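Local coordinates for ASCH domain (Vibrio cholerae TMA 21, PDB 3S9X), which is of unknown function but carries an ASCH domain of the PUA clan, a fold whose relatives often bind RNA, at residues 53-58 and 117-122. Residues are numbered along the deposited sequence; the frame is centred on the assembly and turned at random.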
loop_
_atom_site.group_PDB
_atom_site.type_symbol
_atom_site.label_atom_id
_atom_site.label_comp_id
_atom_site.label_asym_id
_atom_site.label_seq_id
_atom_site.Cartn_x
_atom_site.Cartn_y
_atom_site.Cartn_z
ATOM N N ARG A 53 1.246 13.724 1.691
ATOM C CA ARG A 53 1.350 14.921 0.841
ATOM C C ARG A 53 0.770 14.737 -0.569
ATOM O O ARG A 53 0.860 15.690 -1.392
ATOM C CB ARG A 53 2.737 15.469 0.819
ATOM C CG ARG A 53 3.207 15.922 2.208
ATOM C CD ARG A 53 4.472 16.654 2.223
ATOM N NE ARG A 53 5.537 15.782 1.841
ATOM C CZ ARG A 53 6.141 15.711 0.680
ATOM N NH1 ARG A 53 7.106 14.792 0.487
ATOM N NH2 ARG A 53 5.758 16.489 -0.298
ATOM N N GLY A 54 0.248 13.545 -0.889
ATOM C CA GLY A 54 -0.303 13.314 -2.204
ATOM C C GLY A 54 0.692 13.014 -3.298
ATOM O O GLY A 54 0.328 12.995 -4.474
ATOM N N GLU A 55 1.951 12.798 -2.926
ATOM C CA GLU A 55 2.969 12.448 -3.890
ATOM C C GLU A 55 3.048 10.951 -4.249
ATOM O O GLU A 55 3.412 10.596 -5.357
ATOM C CB GLU A 55 4.314 12.904 -3.357
ATOM C CG GLU A 55 4.561 14.365 -3.282
ATOM C CD GLU A 55 4.884 14.819 -4.687
ATOM O OE1 GLU A 55 6.035 14.558 -5.207
ATOM O OE2 GLU A 55 3.931 15.365 -5.271
ATOM N N LYS A 56 2.665 10.093 -3.313
ATOM C CA LYS A 56 2.621 8.651 -3.518
ATOM C C LYS A 56 1.155 8.288 -3.457
ATOM O O LYS A 56 0.500 8.485 -2.443
ATOM C CB LYS A 56 3.444 7.883 -2.491
ATOM C CG LYS A 56 3.233 6.355 -2.568
ATOM C CD LYS A 56 4.250 5.561 -1.813
ATOM C CE LYS A 56 4.258 4.101 -2.212
ATOM N NZ LYS A 56 4.970 4.002 -3.532
ATOM N N ARG A 57 0.660 7.779 -4.603
ATOM C CA ARG A 57 -0.780 7.512 -4.787
ATOM C C ARG A 57 -1.017 6.098 -5.300
ATOM O O ARG A 57 -2.131 5.756 -5.723
ATOM C CB ARG A 57 -1.357 8.557 -5.775
ATOM C CG ARG A 57 -1.176 9.999 -5.335
ATOM C CD ARG A 57 -1.796 10.942 -6.360
ATOM N NE ARG A 57 -1.147 10.823 -7.685
ATOM C CZ ARG A 57 0.039 11.320 -8.036
ATOM N NH1 ARG A 57 0.496 11.065 -9.272
ATOM N NH2 ARG A 57 0.755 12.089 -7.184
ATOM N N ALA A 58 0.019 5.245 -5.246
ATOM C CA ALA A 58 -0.083 3.877 -5.783
ATOM C C ALA A 58 1.010 3.066 -5.123
ATOM O O ALA A 58 2.003 3.584 -4.577
ATOM C CB ALA A 58 0.055 3.867 -7.293
ATOM N N GLY A 117 11.674 8.470 -4.859
ATOM C CA GLY A 117 12.910 8.968 -5.487
ATOM C C GLY A 117 12.620 10.097 -6.442
ATOM O O GLY A 117 11.900 11.028 -6.145
ATOM N N ASP A 118 13.221 10.028 -7.634
ATOM C CA ASP A 118 13.028 11.046 -8.622
ATOM C C ASP A 118 11.823 10.781 -9.523
ATOM O O ASP A 118 11.664 11.438 -10.531
ATOM C CB ASP A 118 14.312 11.151 -9.474
ATOM C CG ASP A 118 14.655 9.934 -10.266
ATOM O OD1 ASP A 118 13.934 8.947 -10.232
ATOM O OD2 ASP A 118 15.636 9.994 -11.036
ATOM N N LYS A 119 11.036 9.781 -9.135
ATOM C CA LYS A 119 9.793 9.406 -9.837
ATOM C C LYS A 119 9.971 8.674 -11.143
ATOM O O LYS A 119 9.013 8.401 -11.846
ATOM C CB LYS A 119 8.770 10.568 -9.956
ATOM C CG LYS A 119 8.421 11.114 -8.601
ATOM C CD LYS A 119 7.254 12.062 -8.690
ATOM C CE LYS A 119 6.896 12.752 -7.361
ATOM N NZ LYS A 119 5.663 13.593 -7.537
ATOM N N SER A 120 11.235 8.392 -11.488
ATOM C CA SER A 120 11.533 7.755 -12.747
ATOM C C SER A 120 11.275 6.253 -12.709
ATOM O O SER A 120 11.258 5.631 -11.640
ATOM C CB SER A 120 13.019 7.973 -13.153
ATOM O OG SER A 120 13.829 7.201 -12.305
ATOM N N LEU A 121 11.091 5.693 -13.905
ATOM C CA LEU A 121 10.931 4.226 -13.997
ATOM C C LEU A 121 12.250 3.551 -13.626
ATOM O O LEU A 121 12.229 2.534 -12.981
ATOM C CB LEU A 121 10.545 3.886 -15.423
ATOM C CG LEU A 121 10.288 2.430 -15.710
ATOM C CD1 LEU A 121 9.241 1.755 -14.815
ATOM C CD2 LEU A 121 9.955 2.287 -17.179
ATOM N N ALA A 122 13.390 4.162 -13.992
ATOM C CA ALA A 122 14.637 3.521 -13.593
ATOM C C ALA A 122 14.771 3.350 -12.053
ATOM O O ALA A 122 15.199 2.303 -11.520
ATOM C CB ALA A 122 15.802 4.239 -14.193
HETATM O O HOH W 1 3.708 11.543 -7.837
#
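The carboxylate of Glu55 is met by the ammonium group of Lys119, which approaches OE1 from above the carboxylate plane, 41° out of it. NZ of Lys119 lies 2.5 Å from OE1 of Glu55, unusually short for such a pair, and CE of Lys119 is also close to that oxygen, so the exact length and tilt are doubtful although the salt bridge is clear. A second flat group, the guanidinium of Arg57, uses its edge. Its NH2 donates within the guanidinium plane to Gly54 O at 2.9 Å, and the acceptor is reached in its own carbonyl plane, a geometry that favours this turn of the guanidinium.

The two partners of the salt bridge cross at about a right angle. Lys119 runs extended beyond CG and delivers its charge at full stretch, a span that suits lysine where the nearest CA atoms, those of Glu55 and Lys119, are 9.5 Å apart. Glu55 instead folds at chi2 (-78°), which turns its acid out of the line of its own chain. One water adds a second link, donating to Glu55 O at 2.7 Å and accepting from Lys119 NZ at 2.8 Å, with a weak bond from Arg57 NH2.

Each loop is shaped locally. Gly54, just past helix 41-52, leaves the helical conformation in a Schellman motif, its positive phi easy for glycine. Asp118 OD1 accepts from both Ser120 N, in an Asx turn, and Ser120 OG at 2.7 Å, while Ser120 N-caps helix 121-139 through Trp123 N. Nearby, Lys56 pairs with Glu114, at the end of helix 108-114, and with Glu116 just beyond it.

The contact is thus a single ion pair at the surface, reinforced by water, that ties the loop after helix 41-52 to the turn leading into helix 121-139. With 101 Å² buried and the Glu55-Lys119 salt bridge as its one direct pair, it is mainly electrostatic, and nearby solvent would probably moderate its strength.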